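Local structure of pullulanase (Bacillus acidopullulyticus, 2WAN) at residues D422-P427 and A641-I646; W888-L893 and G903-N908; P196-L201 and Q260-S265. The protein catalyses the hydrolysis of alpha-1,6-glucosidic linkages in pullulan, and probably also of the branch points of related starch polysaccharides. One frame throughout, in Å; residues are numbered along the deposited sequence.

Interaction 1. Residues D422-P427 and A641-I646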
ATOM      1  N   ASP A 422     -15.228 -24.304   9.654  1.00 12.19           N
ATOM      2  CA  ASP A 422     -15.198 -22.853   9.419  1.00 15.49           C
ATOM      3  C   ASP A 422     -15.468 -22.567   7.936  1.00 16.98           C
ATOM      4  O   ASP A 422     -14.906 -23.239   7.074  1.00 20.75           O
ATOM      5  CB  ASP A 422     -13.837 -22.299   9.821  1.00 13.84           C
ATOM      6  CG  ASP A 422     -13.724 -20.807   9.586  1.00 18.71           C
ATOM      7  OD1 ASP A 422     -14.586 -20.075  10.108  1.00 17.29           O
ATOM      8  OD2 ASP A 422     -12.804 -20.407   8.842  1.00 17.07           O
ATOM      9  N   HIS A 423     -16.344 -21.599   7.659  1.00 15.60           N
ATOM     10  CA  HIS A 423     -16.651 -21.177   6.285  1.00 17.41           C
ATOM     11  C   HIS A 423     -16.246 -19.710   5.997  1.00 19.06           C
ATOM     12  O   HIS A 423     -16.604 -18.798   6.747  1.00 19.96           O
ATOM     13  CB  HIS A 423     -18.139 -21.399   5.990  1.00 17.82           C
ATOM     14  CG  HIS A 423     -18.512 -21.154   4.560  1.00 19.29           C
ATOM     15  ND1 HIS A 423     -19.404 -20.176   4.170  1.00 26.11           N
ATOM     16  CD2 HIS A 423     -18.091 -21.756   3.422  1.00 18.08           C
ATOM     17  CE1 HIS A 423     -19.520 -20.190   2.852  1.00 17.67           C
ATOM     18  NE2 HIS A 423     -18.730 -21.135   2.374  1.00 22.21           N
ATOM     19  N   GLU A 424     -15.508 -19.511   4.900  1.00 18.60           N
ATOM     20  CA  GLU A 424     -15.078 -18.182   4.443  1.00 19.34           C
ATOM     21  C   GLU A 424     -16.237 -17.210   4.226  1.00 19.36           C
ATOM     22  O   GLU A 424     -17.361 -17.607   3.866  1.00 18.33           O
ATOM     23  CB  GLU A 424     -14.225 -18.286   3.169  1.00 19.08           C
ATOM     24  CG  GLU A 424     -14.891 -19.011   1.988  1.00 24.08           C
ATOM     25  CD  GLU A 424     -14.710 -20.540   2.006  1.00 41.79           C
ATOM     26  OE1 GLU A 424     -14.328 -21.128   3.051  1.00 41.21           O
ATOM     27  OE2 GLU A 424     -14.962 -21.160   0.953  1.00 44.73           O
ATOM     28  N   GLN A 425     -15.934 -15.934   4.449  1.00 15.51           N
ATOM     29  CA  GLN A 425     -16.887 -14.857   4.271  1.00 17.09           C
ATOM     30  C   GLN A 425     -16.371 -13.888   3.200  1.00 18.13           C
ATOM     31  O   GLN A 425     -15.829 -12.814   3.496  1.00 19.50           O
ATOM     32  CB  GLN A 425     -17.151 -14.156   5.604  1.00 16.62           C
ATOM     33  CG  GLN A 425     -17.939 -14.985   6.602  1.00 15.76           C
ATOM     34  CD  GLN A 425     -19.309 -15.393   6.094  1.00 24.00           C
ATOM     35  OE1 GLN A 425     -19.700 -16.559   6.203  1.00 28.27           O
ATOM     36  NE2 GLN A 425     -20.039 -14.440   5.530  1.00 24.03           N
ATOM     37  N   THR A 426     -16.515 -14.319   1.952  1.00 18.95           N
ATOM     38  CA  THR A 426     -16.033 -13.591   0.784  1.00 21.45           C
ATOM     39  C   THR A 426     -17.216 -13.476  -0.167  1.00 22.82           C
ATOM     40  O   THR A 426     -17.660 -14.484  -0.729  1.00 24.41           O
ATOM     41  CB  THR A 426     -14.880 -14.352   0.091  1.00 22.81           C
ATOM     42  OG1 THR A 426     -15.211 -15.751  -0.000  1.00 20.63           O
ATOM     43  CG2 THR A 426     -13.584 -14.231   0.905  1.00 17.92           C
ATOM     44  N   PRO A 427     -17.755 -12.258  -0.337  1.00 20.30           N
ATOM     45  CA  PRO A 427     -18.930 -12.113  -1.196  1.00 15.86           C
ATOM     46  C   PRO A 427     -18.576 -12.129  -2.688  1.00 14.51           C
ATOM     47  O   PRO A 427     -17.399 -12.215  -3.048  1.00 15.14           O
ATOM     48  CB  PRO A 427     -19.472 -10.745  -0.799  1.00 16.72           C
ATOM     49  CG  PRO A 427     -18.242  -9.975  -0.500  1.00 15.52           C
ATOM     50  CD  PRO A 427     -17.347 -10.961   0.238  1.00 17.63           C
ATOM     51  N   ALA A 641      -6.912 -16.738  -7.350  1.00 16.78           N
ATOM     52  CA  ALA A 641      -6.836 -18.144  -7.771  1.00 20.44           C
ATOM     53  C   ALA A 641      -7.257 -19.105  -6.656  1.00 20.94           C
ATOM     54  O   ALA A 641      -7.809 -20.176  -6.930  1.00 25.73           O
ATOM     55  CB  ALA A 641      -5.426 -18.483  -8.288  1.00 19.17           C
ATOM     56  N   ILE A 642      -6.994 -18.727  -5.407  1.00 18.73           N
ATOM     57  CA  ILE A 642      -7.441 -19.503  -4.249  1.00 20.68           C
ATOM     58  C   ILE A 642      -8.950 -19.295  -4.072  1.00 20.80           C
ATOM     59  O   ILE A 642      -9.711 -20.255  -3.951  1.00 20.82           O
ATOM     60  CB  ILE A 642      -6.666 -19.081  -2.982  1.00 20.56           C
ATOM     61  CG1 ILE A 642      -5.200 -19.513  -3.107  1.00 23.95           C
ATOM     62  CG2 ILE A 642      -7.311 -19.653  -1.684  1.00 23.46           C
ATOM     63  CD1 ILE A 642      -4.290 -18.765  -2.208  1.00 31.42           C
ATOM     64  N   ASN A 643      -9.367 -18.033  -4.083  1.00 18.85           N
ATOM     65  CA  ASN A 643     -10.758 -17.668  -3.860  1.00 16.90           C
ATOM     66  C   ASN A 643     -11.034 -16.325  -4.537  1.00 17.93           C
ATOM     67  O   ASN A 643     -10.506 -15.310  -4.099  1.00 14.84           O
ATOM     68  CB  ASN A 643     -11.026 -17.585  -2.351  1.00 16.34           C
ATOM     69  CG  ASN A 643     -12.444 -17.138  -2.019  1.00 16.78           C
ATOM     70  OD1 ASN A 643     -13.241 -16.830  -2.901  1.00 19.69           O
ATOM     71  ND2 ASN A 643     -12.756 -17.092  -0.725  1.00 20.04           N
ATOM     72  N   PRO A 644     -11.855 -16.316  -5.615  1.00 16.51           N
ATOM     73  CA  PRO A 644     -12.075 -15.064  -6.355  1.00 17.55           C
ATOM     74  C   PRO A 644     -12.785 -13.990  -5.540  1.00 14.88           C
ATOM     75  O   PRO A 644     -12.787 -12.837  -5.946  1.00 16.28           O
ATOM     76  CB  PRO A 644     -12.948 -15.491  -7.552  1.00 19.90           C
ATOM     77  CG  PRO A 644     -13.508 -16.800  -7.183  1.00 21.66           C
ATOM     78  CD  PRO A 644     -12.521 -17.464  -6.264  1.00 19.35           C
ATOM     79  N   GLY A 645     -13.388 -14.376  -4.410  1.00 12.81           N
ATOM     80  CA  GLY A 645     -14.085 -13.420  -3.546  1.00  9.54           C
ATOM     81  C   GLY A 645     -13.197 -12.663  -2.564  1.00 12.03           C
ATOM     82  O   GLY A 645     -13.682 -11.755  -1.882  1.00 11.50           O
ATOM     83  N   ILE A 646     -11.907 -13.012  -2.482  1.00  9.70           N
ATOM     84  CA  ILE A 646     -11.007 -12.293  -1.567  1.00 11.63           C
ATOM     85  C   ILE A 646     -10.961 -10.801  -1.956  1.00 11.51           C
ATOM     86  O   ILE A 646     -10.858 -10.462  -3.137  1.00 13.22           O
ATOM     87  CB  ILE A 646      -9.600 -12.949  -1.514  1.00  9.87           C
ATOM     88  CG1 ILE A 646      -9.701 -14.290  -0.771  1.00 14.04           C
ATOM     89  CG2 ILE A 646      -8.591 -12.033  -0.802  1.00 12.71           C
ATOM     90  CD1 ILE A 646      -8.413 -15.156  -0.769  1.00 15.97           C
TER
HETATM   91  O   HOH W   1     -15.586 -10.211  -3.343  1.00 12.51           O
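A single water is gripped from both segments, donating to P427 O at 2.7 Å and to G645 O at 2.9 Å, and so ties the loop 422-427, which leads toward the first strand of the catalytic (beta/alpha)8 barrel, to the turn joining helix 629-642 to strand 647-650. That turn is of type I, from N643 to I646, with I646 N bonded to N643 O; P644, its phi fixed by the ring near -65°, suits the second position. N643 adds an Asx turn: its OD1 accepts from G645 N at 2.9 Å, the donor standing well above the carbonyl plane. With OD1 turned back on its own chain, the other branch of the amide is held out toward the loop. ND2 donates to T426 OG1 over 2.9 Å, nearly straight at 164° and close to the amide plane, the two side chains meeting tip to tip. The CG of N643 lies anti to the backbone N (chi1 177°), which sets the carboxamide off toward the loop; one carboxamide then both shapes the turn and joins it to the loop. T426 matches it with two branches: OG1 accepts the bond, while CG2 lies alongside the same amide, 3.4 Å from N643 ND2. E424 is peripheral, its CG passing near that amide. Beyond the pair, the loop is held to the barrel by D422 OD2, bonded to H615 ND1, and by Q425 N, bonded to D617 OD1. G645 suits its place because a beta carbon on it would fall about 2.9 Å from T426 CB; the chains come very near each other here, G645 CA lying 3.6 Å from P427 O.

Interaction 2. Residues W888-L893 and G903-N908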
ATOM      1  N   TRP A 888     -45.007   7.481  -5.426  1.00 16.38           N
ATOM      2  CA  TRP A 888     -43.753   7.222  -4.705  1.00 14.68           C
ATOM      3  C   TRP A 888     -43.993   6.896  -3.235  1.00 14.47           C
ATOM      4  O   TRP A 888     -44.782   7.558  -2.552  1.00 13.96           O
ATOM      5  CB  TRP A 888     -42.779   8.402  -4.852  1.00 13.09           C
ATOM      6  CG  TRP A 888     -42.286   8.522  -6.245  1.00 12.78           C
ATOM      7  CD1 TRP A 888     -42.864   9.239  -7.265  1.00 13.71           C
ATOM      8  CD2 TRP A 888     -41.134   7.880  -6.803  1.00 12.82           C
ATOM      9  NE1 TRP A 888     -42.140   9.073  -8.425  1.00 14.44           N
ATOM     10  CE2 TRP A 888     -41.066   8.256  -8.168  1.00 14.55           C
ATOM     11  CE3 TRP A 888     -40.140   7.025  -6.276  1.00 11.62           C
ATOM     12  CZ2 TRP A 888     -40.049   7.802  -9.027  1.00 14.37           C
ATOM     13  CZ3 TRP A 888     -39.124   6.586  -7.123  1.00 13.58           C
ATOM     14  CH2 TRP A 888     -39.092   6.968  -8.490  1.00 13.49           C
ATOM     15  N   THR A 889     -43.326   5.849  -2.761  1.00 10.71           N
ATOM     16  CA  THR A 889     -43.379   5.454  -1.362  1.00 11.10           C
ATOM     17  C   THR A 889     -42.164   6.030  -0.643  1.00 12.05           C
ATOM     18  O   THR A 889     -41.034   5.768  -1.043  1.00 10.88           O
ATOM     19  CB  THR A 889     -43.380   3.903  -1.221  1.00 11.98           C
ATOM     20  OG1 THR A 889     -44.501   3.364  -1.922  1.00 15.84           O
ATOM     21  CG2 THR A 889     -43.471   3.505   0.260  1.00 12.00           C
ATOM     22  N   ILE A 890     -42.389   6.815   0.416  1.00 10.29           N
ATOM     23  CA  ILE A 890     -41.287   7.339   1.232  1.00 10.87           C
ATOM     24  C   ILE A 890     -40.802   6.218   2.147  1.00 11.04           C
ATOM     25  O   ILE A 890     -41.595   5.632   2.869  1.00 13.09           O
ATOM     26  CB  ILE A 890     -41.742   8.550   2.098  1.00  9.17           C
ATOM     27  CG1 ILE A 890     -42.286   9.669   1.197  1.00 12.10           C
ATOM     28  CG2 ILE A 890     -40.573   9.032   2.974  1.00 11.80           C
ATOM     29  CD1 ILE A 890     -43.173  10.696   1.956  1.00 14.94           C
ATOM     30  N   VAL A 891     -39.509   5.897   2.079  1.00  9.85           N
ATOM     31  CA  VAL A 891     -38.935   4.884   2.983  1.00 11.08           C
ATOM     32  C   VAL A 891     -37.815   5.448   3.883  1.00  9.46           C
ATOM     33  O   VAL A 891     -37.447   4.845   4.886  1.00 12.47           O
ATOM     34  CB  VAL A 891     -38.465   3.594   2.209  1.00 10.88           C
ATOM     35  CG1 VAL A 891     -39.645   2.925   1.550  1.00 12.06           C
ATOM     36  CG2 VAL A 891     -37.385   3.936   1.189  1.00 14.27           C
ATOM     37  N   GLY A 892     -37.291   6.622   3.531  1.00 10.31           N
ATOM     38  CA  GLY A 892     -36.291   7.305   4.353  1.00 10.39           C
ATOM     39  C   GLY A 892     -36.648   8.780   4.412  1.00  9.61           C
ATOM     40  O   GLY A 892     -36.674   9.471   3.384  1.00 10.65           O
ATOM     41  N   LEU A 893     -36.940   9.257   5.619  1.00 12.60           N
ATOM     42  CA  LEU A 893     -37.322  10.653   5.811  1.00 11.99           C
ATOM     43  C   LEU A 893     -36.881  11.089   7.203  1.00 11.82           C
ATOM     44  O   LEU A 893     -37.294  10.481   8.205  1.00 12.36           O
ATOM     45  CB  LEU A 893     -38.834  10.817   5.676  1.00 13.67           C
ATOM     46  CG  LEU A 893     -39.406  12.233   5.794  1.00 16.46           C
ATOM     47  CD1 LEU A 893     -38.944  13.081   4.647  1.00 14.87           C
ATOM     48  CD2 LEU A 893     -40.931  12.168   5.854  1.00 20.26           C
ATOM     49  N   GLY A 903     -45.353   6.862   4.078  1.00 15.54           N
ATOM     50  CA  GLY A 903     -46.299   7.740   3.409  1.00 16.10           C
ATOM     51  C   GLY A 903     -46.065   7.673   1.919  1.00 15.92           C
ATOM     52  O   GLY A 903     -44.985   7.272   1.480  1.00 17.16           O
ATOM     53  N   HIS A 904     -47.085   8.050   1.150  1.00 15.94           N
ATOM     54  CA  HIS A 904     -47.005   8.096  -0.317  1.00 14.97           C
ATOM     55  C   HIS A 904     -47.131   9.526  -0.813  1.00 15.73           C
ATOM     56  O   HIS A 904     -47.888  10.331  -0.234  1.00 17.33           O
ATOM     57  CB  HIS A 904     -48.126   7.254  -0.938  1.00 16.03           C
ATOM     58  CG  HIS A 904     -47.971   5.785  -0.695  1.00 17.21           C
ATOM     59  ND1 HIS A 904     -47.565   4.909  -1.678  1.00 23.35           N
ATOM     60  CD2 HIS A 904     -48.123   5.046   0.431  1.00 18.39           C
ATOM     61  CE1 HIS A 904     -47.504   3.687  -1.178  1.00 19.55           C
ATOM     62  NE2 HIS A 904     -47.822   3.745   0.103  1.00 17.87           N
ATOM     63  N   VAL A 905     -46.401   9.844  -1.883  1.00 12.83           N
ATOM     64  CA  VAL A 905     -46.477  11.172  -2.505  1.00 13.57           C
ATOM     65  C   VAL A 905     -46.400  11.054  -4.024  1.00 15.16           C
ATOM     66  O   VAL A 905     -45.887  10.050  -4.553  1.00 14.81           O
ATOM     67  CB  VAL A 905     -45.343  12.121  -2.024  1.00 14.83           C
ATOM     68  CG1 VAL A 905     -45.528  12.520  -0.544  1.00 15.93           C
ATOM     69  CG2 VAL A 905     -43.968  11.484  -2.278  1.00 16.10           C
ATOM     70  N   MET A 906     -46.926  12.067  -4.718  1.00 14.76           N
ATOM     71  CA  MET A 906     -46.716  12.244  -6.153  1.00 13.14           C
ATOM     72  C   MET A 906     -46.283  13.667  -6.455  1.00 14.21           C
ATOM     73  O   MET A 906     -46.668  14.599  -5.747  1.00 15.73           O
ATOM     74  CB  MET A 906     -47.996  11.949  -6.945  1.00 17.30           C
ATOM     75  CG  MET A 906     -48.555  10.588  -6.690  1.00 20.78           C
ATOM     76  SD  MET A 906     -50.146  10.372  -7.520  1.00 30.20           S
ATOM     77  CE  MET A 906     -49.668  10.576  -9.206  1.00 22.93           C
ATOM     78  N   GLY A 907     -45.503  13.828  -7.519  1.00 12.27           N
ATOM     79  CA  GLY A 907     -45.186  15.148  -8.087  1.00 13.78           C
ATOM     80  C   GLY A 907     -44.020  15.891  -7.485  1.00 13.03           C
ATOM     81  O   GLY A 907     -43.107  16.299  -8.199  1.00 14.14           O
ATOM     82  N   ASN A 908     -44.066  16.082  -6.170  1.00 14.77           N
ATOM     83  CA  ASN A 908     -43.081  16.870  -5.464  1.00 17.03           C
ATOM     84  C   ASN A 908     -42.996  16.337  -4.042  1.00 15.22           C
ATOM     85  O   ASN A 908     -43.969  15.781  -3.515  1.00 18.03           O
ATOM     86  CB  ASN A 908     -43.510  18.353  -5.478  1.00 17.60           C
ATOM     87  CG  ASN A 908     -42.403  19.306  -5.082  1.00 28.93           C
ATOM     88  OD1 ASN A 908     -41.537  19.660  -5.891  1.00 34.59           O
ATOM     89  ND2 ASN A 908     -42.467  19.790  -3.847  1.00 32.37           N
TER
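Antiparallel beta pairing in the C-terminal all-beta domain joins strand 888-893 to the short strand 904-905, with W888 and V905 as a hydrogen-bonded pair and T889 and H904 as the non-hydrogen-bonded pair beside it. W888 N donates to V905 O and V905 N to W888 O, both at 2.9 Å, and I890 N continues the ladder to G903 O at 2.8 Å. W888 O also receives a CA-H...O contact from H904 CA at 3.2 Å. On the face carrying W888 and V905 the contacts are apolar. V905 CG2 lies by W888 CB, and I890 and V905 cross at about a right angle. I890 CG1 lies anti to the carbonyl carbon (chi1 -58°), and CD1 beyond it rests 3.9 Å from V905 CG1; beta-branched residues such as these suit a strand and pack against each other on this face. The indole itself leads away from strand 904-905 and bonds through NE1 to P884 O. On the other face T889 and H904 lie side by side, pointing the same way, and the imidazole has T889 CA over one of its faces. Its ND1 is bonded to D887 OD1 and its NE2 to a glycerol, probably from the crystallisation liquor, which between them would fix the rotation of the ring. Further along, V891 and G892 both face I918 of the adjoining strand 915-920, a classic beta bulge. G903 has a phi of 136°, where a side chain would jam against the preceding carbonyl. Where the two polar side chains meet, T889 OG1 approaches the ring carbon H904 CE1 to 3.1 Å.

Interaction 3. Residues P196-L201 and Q260-S265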
ATOM      1  N   PRO A 196      26.533   5.589 -23.745  1.00 35.20           N
ATOM      2  CA  PRO A 196      26.534   6.518 -22.616  1.00 35.05           C
ATOM      3  C   PRO A 196      26.992   7.948 -22.941  1.00 34.09           C
ATOM      4  O   PRO A 196      26.710   8.865 -22.168  1.00 33.75           O
ATOM      5  CB  PRO A 196      27.496   5.860 -21.627  1.00 36.06           C
ATOM      6  CG  PRO A 196      27.389   4.422 -21.925  1.00 35.43           C
ATOM      7  CD  PRO A 196      27.248   4.341 -23.410  1.00 36.23           C
ATOM      8  N   ASN A 197      27.681   8.128 -24.069  1.00 33.90           N
ATOM      9  CA  ASN A 197      28.128   9.459 -24.505  1.00 35.09           C
ATOM     10  C   ASN A 197      27.609   9.867 -25.886  1.00 35.53           C
ATOM     11  O   ASN A 197      28.232  10.673 -26.583  1.00 35.44           O
ATOM     12  CB  ASN A 197      29.662   9.566 -24.449  1.00 34.86           C
ATOM     13  CG  ASN A 197      30.148  11.012 -24.403  1.00 37.29           C
ATOM     14  OD1 ASN A 197      29.523  11.871 -23.780  1.00 36.30           O
ATOM     15  ND2 ASN A 197      31.273  11.279 -25.059  1.00 35.72           N
ATOM     16  N   LEU A 198      26.460   9.316 -26.277  1.00 35.55           N
ATOM     17  CA  LEU A 198      25.853   9.638 -27.567  1.00 34.91           C
ATOM     18  C   LEU A 198      24.329   9.529 -27.515  1.00 34.97           C
ATOM     19  O   LEU A 198      23.774   8.442 -27.377  1.00 35.36           O
ATOM     20  CB  LEU A 198      26.431   8.751 -28.681  1.00 34.64           C
ATOM     21  CG  LEU A 198      25.873   8.884 -30.102  1.00 35.58           C
ATOM     22  CD1 LEU A 198      26.192  10.242 -30.702  1.00 37.05           C
ATOM     23  CD2 LEU A 198      26.402   7.780 -31.015  1.00 37.10           C
ATOM     24  N   TYR A 199      23.664  10.673 -27.634  1.00 32.77           N
ATOM     25  CA  TYR A 199      22.206  10.731 -27.625  1.00 31.86           C
ATOM     26  C   TYR A 199      21.704  11.267 -28.952  1.00 31.69           C
ATOM     27  O   TYR A 199      22.207  12.280 -29.456  1.00 30.03           O
ATOM     28  CB  TYR A 199      21.716  11.593 -26.457  1.00 32.06           C
ATOM     29  CG  TYR A 199      21.761  10.874 -25.132  1.00 32.64           C
ATOM     30  CD1 TYR A 199      20.590  10.393 -24.536  1.00 31.88           C
ATOM     31  CD2 TYR A 199      22.973  10.660 -24.477  1.00 34.66           C
ATOM     32  CE1 TYR A 199      20.638   9.716 -23.308  1.00 33.47           C
ATOM     33  CE2 TYR A 199      23.035   9.987 -23.259  1.00 34.17           C
ATOM     34  CZ  TYR A 199      21.867   9.514 -22.682  1.00 36.26           C
ATOM     35  OH  TYR A 199      21.944   8.857 -21.474  1.00 34.39           O
ATOM     36  N   GLN A 200      20.727  10.572 -29.532  1.00 31.37           N
ATOM     37  CA  GLN A 200      20.234  10.919 -30.853  1.00 32.51           C
ATOM     38  C   GLN A 200      18.720  10.813 -30.972  1.00 33.85           C
ATOM     39  O   GLN A 200      18.068  10.078 -30.222  1.00 33.26           O
ATOM     40  CB  GLN A 200      20.908  10.051 -31.926  1.00 32.91           C
ATOM     41  CG  GLN A 200      22.415  10.220 -31.993  1.00 35.00           C
ATOM     42  CD  GLN A 200      23.039   9.552 -33.199  1.00 37.26           C
ATOM     43  OE1 GLN A 200      23.807  10.172 -33.938  1.00 39.99           O
ATOM     44  NE2 GLN A 200      22.716   8.282 -33.406  1.00 33.37           N
ATOM     45  N   LEU A 201      18.181  11.581 -31.915  1.00 34.28           N
ATOM     46  CA  LEU A 201      16.800  11.468 -32.349  1.00 34.68           C
ATOM     47  C   LEU A 201      16.760  11.636 -33.858  1.00 36.75           C
ATOM     48  O   LEU A 201      17.385  12.550 -34.413  1.00 36.56           O
ATOM     49  CB  LEU A 201      15.916  12.525 -31.676  1.00 35.23           C
ATOM     50  CG  LEU A 201      14.413  12.508 -31.972  1.00 34.13           C
ATOM     51  CD1 LEU A 201      13.683  11.498 -31.085  1.00 39.42           C
ATOM     52  CD2 LEU A 201      13.822  13.893 -31.785  1.00 33.90           C
ATOM     53  N   GLN A 260      29.734  13.654 -39.716  1.00 57.55           N
ATOM     54  CA  GLN A 260      30.501  14.033 -38.535  1.00 57.52           C
ATOM     55  C   GLN A 260      30.754  12.776 -37.695  1.00 56.94           C
ATOM     56  O   GLN A 260      29.887  11.902 -37.606  1.00 56.76           O
ATOM     57  CB  GLN A 260      29.718  15.072 -37.724  1.00 57.21           C
ATOM     58  CG  GLN A 260      30.556  16.216 -37.162  1.00 59.14           C
ATOM     59  CD  GLN A 260      31.410  15.804 -35.976  1.00 63.65           C
ATOM     60  OE1 GLN A 260      30.920  15.216 -35.014  1.00 64.49           O
ATOM     61  NE2 GLN A 260      32.697  16.123 -36.036  1.00 66.73           N
ATOM     62  N   ALA A 261      31.943  12.683 -37.102  1.00 56.53           N
ATOM     63  CA  ALA A 261      32.338  11.519 -36.298  1.00 55.98           C
ATOM     64  C   ALA A 261      31.794  11.593 -34.873  1.00 55.21           C
ATOM     65  O   ALA A 261      31.842  12.652 -34.244  1.00 56.24           O
ATOM     66  CB  ALA A 261      33.858  11.377 -36.277  1.00 56.71           C
ATOM     67  N   PHE A 262      31.283  10.472 -34.367  1.00 53.30           N
ATOM     68  CA  PHE A 262      30.734  10.420 -33.009  1.00 51.54           C
ATOM     69  C   PHE A 262      31.499   9.447 -32.119  1.00 50.69           C
ATOM     70  O   PHE A 262      31.727   8.302 -32.515  1.00 51.24           O
ATOM     71  CB  PHE A 262      29.237  10.080 -33.023  1.00 50.64           C
ATOM     72  CG  PHE A 262      28.394  11.060 -33.799  1.00 50.01           C
ATOM     73  CD1 PHE A 262      28.511  12.433 -33.578  1.00 48.44           C
ATOM     74  CD2 PHE A 262      27.478  10.609 -34.743  1.00 49.33           C
ATOM     75  CE1 PHE A 262      27.738  13.340 -34.300  1.00 49.58           C
ATOM     76  CE2 PHE A 262      26.690  11.508 -35.465  1.00 49.23           C
ATOM     77  CZ  PHE A 262      26.822  12.878 -35.242  1.00 49.63           C
ATOM     78  N   PRO A 263      31.881   9.895 -30.908  1.00 49.40           N
ATOM     79  CA  PRO A 263      32.736   9.113 -30.019  1.00 48.95           C
ATOM     80  C   PRO A 263      32.033   7.911 -29.377  1.00 49.75           C
ATOM     81  O   PRO A 263      30.808   7.908 -29.214  1.00 50.02           O
ATOM     82  CB  PRO A 263      33.135  10.126 -28.946  1.00 48.00           C
ATOM     83  CG  PRO A 263      31.985  11.061 -28.875  1.00 49.36           C
ATOM     84  CD  PRO A 263      31.433  11.149 -30.274  1.00 49.67           C
ATOM     85  N   THR A 264      32.826   6.897 -29.041  1.00 50.23           N
ATOM     86  CA  THR A 264      32.370   5.724 -28.296  1.00 50.27           C
ATOM     87  C   THR A 264      33.195   5.610 -27.015  1.00 48.75           C
ATOM     88  O   THR A 264      33.513   4.509 -26.554  1.00 52.14           O
ATOM     89  CB  THR A 264      32.522   4.417 -29.117  1.00 50.67           C
ATOM     90  OG1 THR A 264      33.797   4.404 -29.773  1.00 53.29           O
ATOM     91  CG2 THR A 264      31.423   4.287 -30.158  1.00 51.88           C
ATOM     92  N   SER A 265      33.561   6.763 -26.466  1.00 44.34           N
ATOM     93  CA  SER A 265      34.235   6.849 -25.179  1.00 38.71           C
ATOM     94  C   SER A 265      33.556   7.926 -24.334  1.00 36.66           C
ATOM     95  O   SER A 265      33.058   8.918 -24.875  1.00 32.86           O
ATOM     96  CB  SER A 265      35.711   7.195 -25.373  1.00 38.17           C
ATOM     97  OG  SER A 265      36.346   7.437 -24.131  1.00 34.82           O
TER
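Residues 196-201, which lead into strand 198-205, and the loop 260-265 run in nearly opposing directions, 150° apart between residues 197-200 and 262-265, and their closest alpha carbons, those of N197 and S265, are 6.7 Å apart. At this distance the backbones do not pair as strands, and side chains make the contact. N197 has CG anti to the backbone N (chi1 -160°), and its ND2 donates to S265 O at 3.0 Å, in the carbonyl plane but bent to 132° and tilted from its own amide plane. The same ND2 bonds S247 OG, and the side chains of N197 and P263 cross at about a right angle, P263 CG lying 3.9 Å from ND2. An alanine here would probably leave S265 O without this donor, S247 OG without its amide partner, and a gap beside the proline ring. L198 supplies the apolar part, its CD1 3.8 Å from F262 CB. F262 turns its ring toward Q200, whose extended chain carries OE1 to 3.5 Å from F262 CE2, amide and ring planes nearly perpendicular; T243 OG1 is the polar partner of that oxygen. Q260 O lies 3.8 Å above the ring, over its centre. P263 has no N-H to pair with a strand, and F262 offers a carbon surface to L198. The loop lies against a four-stranded antiparallel sheet, as expected of the immunoglobulin-like beta-sandwich of a pullulanase X25 domain.

How the interactions relate
The three contacts lie in separate domains and follow one another along the chain: interaction 3 closes before interaction 1 opens, and interaction 1 before interaction 2. Interaction 1, in the catalytic barrel, is the most central, about 21 Å from the centre of the chain. Its centre is about 39 Å from that of interaction 2 and 57 Å from that of interaction 3. Interactions 2 and 3 lie on opposite sides of the chain's centre, 76 Å apart between their own centres. In barrels of this family the active site opens at the C-terminal ends of the strands, whereas residues 641-646 enter strand 647-650 at its N-terminal end.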